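Local coordinates for metallo-beta-lactamase domain-containing protein (Thermotoga maritima, PDB 3H3E) that is of uncharacterised function but binds zinc, is probably a metal-dependent hydrolase of the metallo-beta-lactamase superfamily, and may have transferase activity, at residues L36-T44 and I59-S68. The protein carries 2 engineered substitutions. Numbering follows the deposited sequence.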
# COMPACT_ATOMS: atom_id res chain seq x y z
N LEU A 36 -0.54 -8.84 -5.46
CA LEU A 36 -1.76 -9.58 -5.70
C LEU A 36 -2.19 -10.27 -4.41
O LEU A 36 -1.43 -11.04 -3.82
CB LEU A 36 -1.54 -10.61 -6.80
CG LEU A 36 -2.74 -11.47 -7.19
CD1 LEU A 36 -3.89 -10.63 -7.68
CD2 LEU A 36 -2.29 -12.42 -8.28
N VAL A 37 -3.41 -9.99 -3.98
CA VAL A 37 -3.91 -10.50 -2.72
C VAL A 37 -5.16 -11.30 -2.95
O VAL A 37 -6.24 -10.74 -3.03
CB VAL A 37 -4.24 -9.37 -1.76
CG1 VAL A 37 -4.68 -9.93 -0.42
CG2 VAL A 37 -3.05 -8.45 -1.60
N ASP A 38 -5.01 -12.61 -3.07
CA ASP A 38 -6.13 -13.47 -3.41
C ASP A 38 -6.75 -12.97 -4.69
O ASP A 38 -6.13 -13.03 -5.76
CB ASP A 38 -7.16 -13.47 -2.28
CG ASP A 38 -7.80 -14.84 -2.07
OD1 ASP A 38 -7.09 -15.87 -2.20
OD2 ASP A 38 -9.01 -14.89 -1.76
N SER A 39 -7.95 -12.42 -4.60
CA SER A 39 -8.73 -12.10 -5.79
C SER A 39 -8.74 -10.62 -6.15
O SER A 39 -9.58 -10.16 -6.92
CB SER A 39 -10.16 -12.55 -5.57
OG SER A 39 -10.61 -12.11 -4.30
N VAL A 40 -7.81 -9.86 -5.59
CA VAL A 40 -7.82 -8.43 -5.81
C VAL A 40 -6.37 -7.95 -5.98
O VAL A 40 -5.47 -8.49 -5.35
CB VAL A 40 -8.55 -7.75 -4.63
CG1 VAL A 40 -7.59 -7.03 -3.73
CG2 VAL A 40 -9.60 -6.82 -5.14
N LEU A 41 -6.12 -7.00 -6.87
CA LEU A 41 -4.76 -6.49 -7.04
C LEU A 41 -4.59 -5.15 -6.34
O LEU A 41 -5.34 -4.22 -6.60
CB LEU A 41 -4.37 -6.39 -8.51
CG LEU A 41 -2.99 -5.80 -8.86
CD1 LEU A 41 -1.82 -6.72 -8.49
CD2 LEU A 41 -2.95 -5.48 -10.33
N PHE A 42 -3.61 -5.08 -5.44
CA PHE A 42 -3.34 -3.87 -4.66
C PHE A 42 -2.17 -3.14 -5.28
O PHE A 42 -1.03 -3.61 -5.21
CB PHE A 42 -2.99 -4.22 -3.21
CG PHE A 42 -2.97 -3.03 -2.28
CD1 PHE A 42 -4.13 -2.59 -1.67
CD2 PHE A 42 -1.79 -2.36 -2.03
CE1 PHE A 42 -4.12 -1.50 -0.82
CE2 PHE A 42 -1.78 -1.27 -1.17
CZ PHE A 42 -2.95 -0.84 -0.57
N ASP A 43 -2.45 -1.99 -5.89
CA ASP A 43 -1.45 -1.19 -6.60
C ASP A 43 -0.88 -1.87 -7.86
O ASP A 43 -1.09 -3.06 -8.09
CB ASP A 43 -0.34 -0.72 -5.65
CG ASP A 43 -0.81 0.41 -4.73
OD1 ASP A 43 -1.96 0.85 -4.89
OD2 ASP A 43 -0.04 0.84 -3.85
N THR A 44 -0.19 -1.09 -8.68
CA THR A 44 0.23 -1.57 -9.99
C THR A 44 1.60 -1.07 -10.44
O THR A 44 1.88 -1.06 -11.64
CB THR A 44 -0.79 -1.15 -11.07
OG1 THR A 44 -0.85 0.28 -11.14
CG2 THR A 44 -2.16 -1.68 -10.76
N ILE A 59 0.08 -16.07 -13.99
CA ILE A 59 -1.13 -15.59 -13.33
C ILE A 59 -1.95 -14.62 -14.17
O ILE A 59 -1.41 -13.70 -14.80
CB ILE A 59 -0.81 -14.87 -12.01
CG1 ILE A 59 -0.08 -15.80 -11.05
CG2 ILE A 59 -2.09 -14.38 -11.36
CD1 ILE A 59 0.67 -15.06 -9.97
N ASP A 60 -3.27 -14.83 -14.17
CA ASP A 60 -4.22 -13.89 -14.73
C ASP A 60 -4.62 -12.89 -13.65
O ASP A 60 -5.00 -13.28 -12.56
CB ASP A 60 -5.46 -14.63 -15.21
CG ASP A 60 -5.15 -15.61 -16.31
OD1 ASP A 60 -4.56 -15.19 -17.33
OD2 ASP A 60 -5.51 -16.80 -16.15
N LEU A 61 -4.54 -11.59 -13.94
CA LEU A 61 -4.89 -10.60 -12.93
C LEU A 61 -6.40 -10.47 -12.86
O LEU A 61 -7.10 -10.67 -13.86
CB LEU A 61 -4.25 -9.25 -13.20
CG LEU A 61 -2.73 -9.21 -13.35
CD1 LEU A 61 -2.33 -7.79 -13.58
CD2 LEU A 61 -2.04 -9.79 -12.14
N PRO A 62 -6.90 -10.11 -11.67
CA PRO A 62 -8.34 -10.09 -11.44
C PRO A 62 -8.95 -8.79 -11.94
O PRO A 62 -8.26 -7.85 -12.33
CB PRO A 62 -8.44 -10.14 -9.91
CG PRO A 62 -7.00 -10.02 -9.39
CD PRO A 62 -6.17 -9.58 -10.52
N LYS A 63 -10.27 -8.75 -11.93
CA LYS A 63 -11.00 -7.60 -12.39
C LYS A 63 -10.69 -6.37 -11.55
O LYS A 63 -10.59 -5.26 -12.08
CB LYS A 63 -12.50 -7.91 -12.34
CG LYS A 63 -13.37 -6.73 -12.62
CD LYS A 63 -14.82 -7.07 -12.35
CE LYS A 63 -14.96 -7.90 -11.08
NZ LYS A 63 -16.32 -7.75 -10.52
N ASP A 64 -10.55 -6.57 -10.24
CA ASP A 64 -10.51 -5.45 -9.30
C ASP A 64 -9.10 -5.03 -8.94
O ASP A 64 -8.30 -5.82 -8.44
CB ASP A 64 -11.28 -5.77 -8.01
CG ASP A 64 -12.78 -5.86 -8.22
OD1 ASP A 64 -13.40 -4.87 -8.66
OD2 ASP A 64 -13.34 -6.92 -7.92
N VAL A 65 -8.81 -3.76 -9.19
CA VAL A 65 -7.53 -3.18 -8.81
C VAL A 65 -7.77 -2.05 -7.83
O VAL A 65 -8.55 -1.14 -8.11
CB VAL A 65 -6.81 -2.63 -10.04
CG1 VAL A 65 -5.45 -2.07 -9.65
CG2 VAL A 65 -6.70 -3.72 -11.11
N LEU A 66 -7.12 -2.12 -6.67
CA LEU A 66 -7.27 -1.10 -5.64
C LEU A 66 -6.06 -0.21 -5.63
O LEU A 66 -4.94 -0.69 -5.76
CB LEU A 66 -7.40 -1.75 -4.27
CG LEU A 66 -8.19 -3.03 -4.21
CD1 LEU A 66 -8.13 -3.56 -2.81
CD2 LEU A 66 -9.63 -2.79 -4.63
N ILE A 67 -6.28 1.08 -5.46
CA ILE A 67 -5.19 2.05 -5.49
C ILE A 67 -5.02 2.69 -4.12
O ILE A 67 -5.92 3.36 -3.63
CB ILE A 67 -5.46 3.14 -6.51
CG1 ILE A 67 -5.52 2.53 -7.91
CG2 ILE A 67 -4.37 4.16 -6.46
CD1 ILE A 67 -4.23 1.84 -8.33
N SER A 68 -3.85 2.48 -3.51
CA SER A 68 -3.58 2.97 -2.17
C SER A 68 -3.48 4.49 -2.11
O SER A 68 -3.86 5.11 -1.13
CB SER A 68 -2.30 2.35 -1.64
OG SER A 68 -1.23 2.60 -2.52
O HOH W 1 -11.67 -8.75 -8.53
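The carboxylate of D43 takes S68 with both oxygens. OD1 of D43 accepts the backbone N of S68 at 2.9 Å, nearly straight at 173°, and OD2 of D43 accepts the hydroxyl OG of S68 at 2.5 Å. Each oxygen uses its syn lone pair, so the serine N-H and hydroxyl enter the same side of the carboxylate; a hydrogen bond between OD2 of D43 and ND1 of H74 also helps fix its rotation. With CG of D43 anti to its own carbonyl carbon (chi1 -74°), the carboxylate swings across to S68.

Behind this grip the strands 40-42 and 64-66 run parallel, their axes 4.7 Å apart and 25° from aligned. L41 bonds through N to D64 O and through O to L66 N, and D43 N closes the ladder on L66 O.

L41 and V65 share one face of the sheet. There the side chains of L41 and L61 cross obliquely, CD2 of L41 lying 4.0 Å from CD1 of L61, and F50 of helix 49-56 packs on both leucines. On the other face, the side chains of V40 and L66 cross at about a right angle, CG1 against CD1, while the F42 ring brings CZ within 3.4 Å of CB of S68; L166 of strand 165-170 touches V40, F42 and L66. Toward the type II' turn from V37 to V40, CD1 of L36 rests on CG of P62, and a water links S39 O to the N and OD2 of D64, whose OD1 is hydrogen-bonded to NE1 of W87.

This is a beta-alpha-beta unit of the metallo-beta-lactamase fold, strand 40-42, helix 49-56 and strand 64-66, whose second strand leads through S68 to H69 and H71, which with H182 bind the zinc ion.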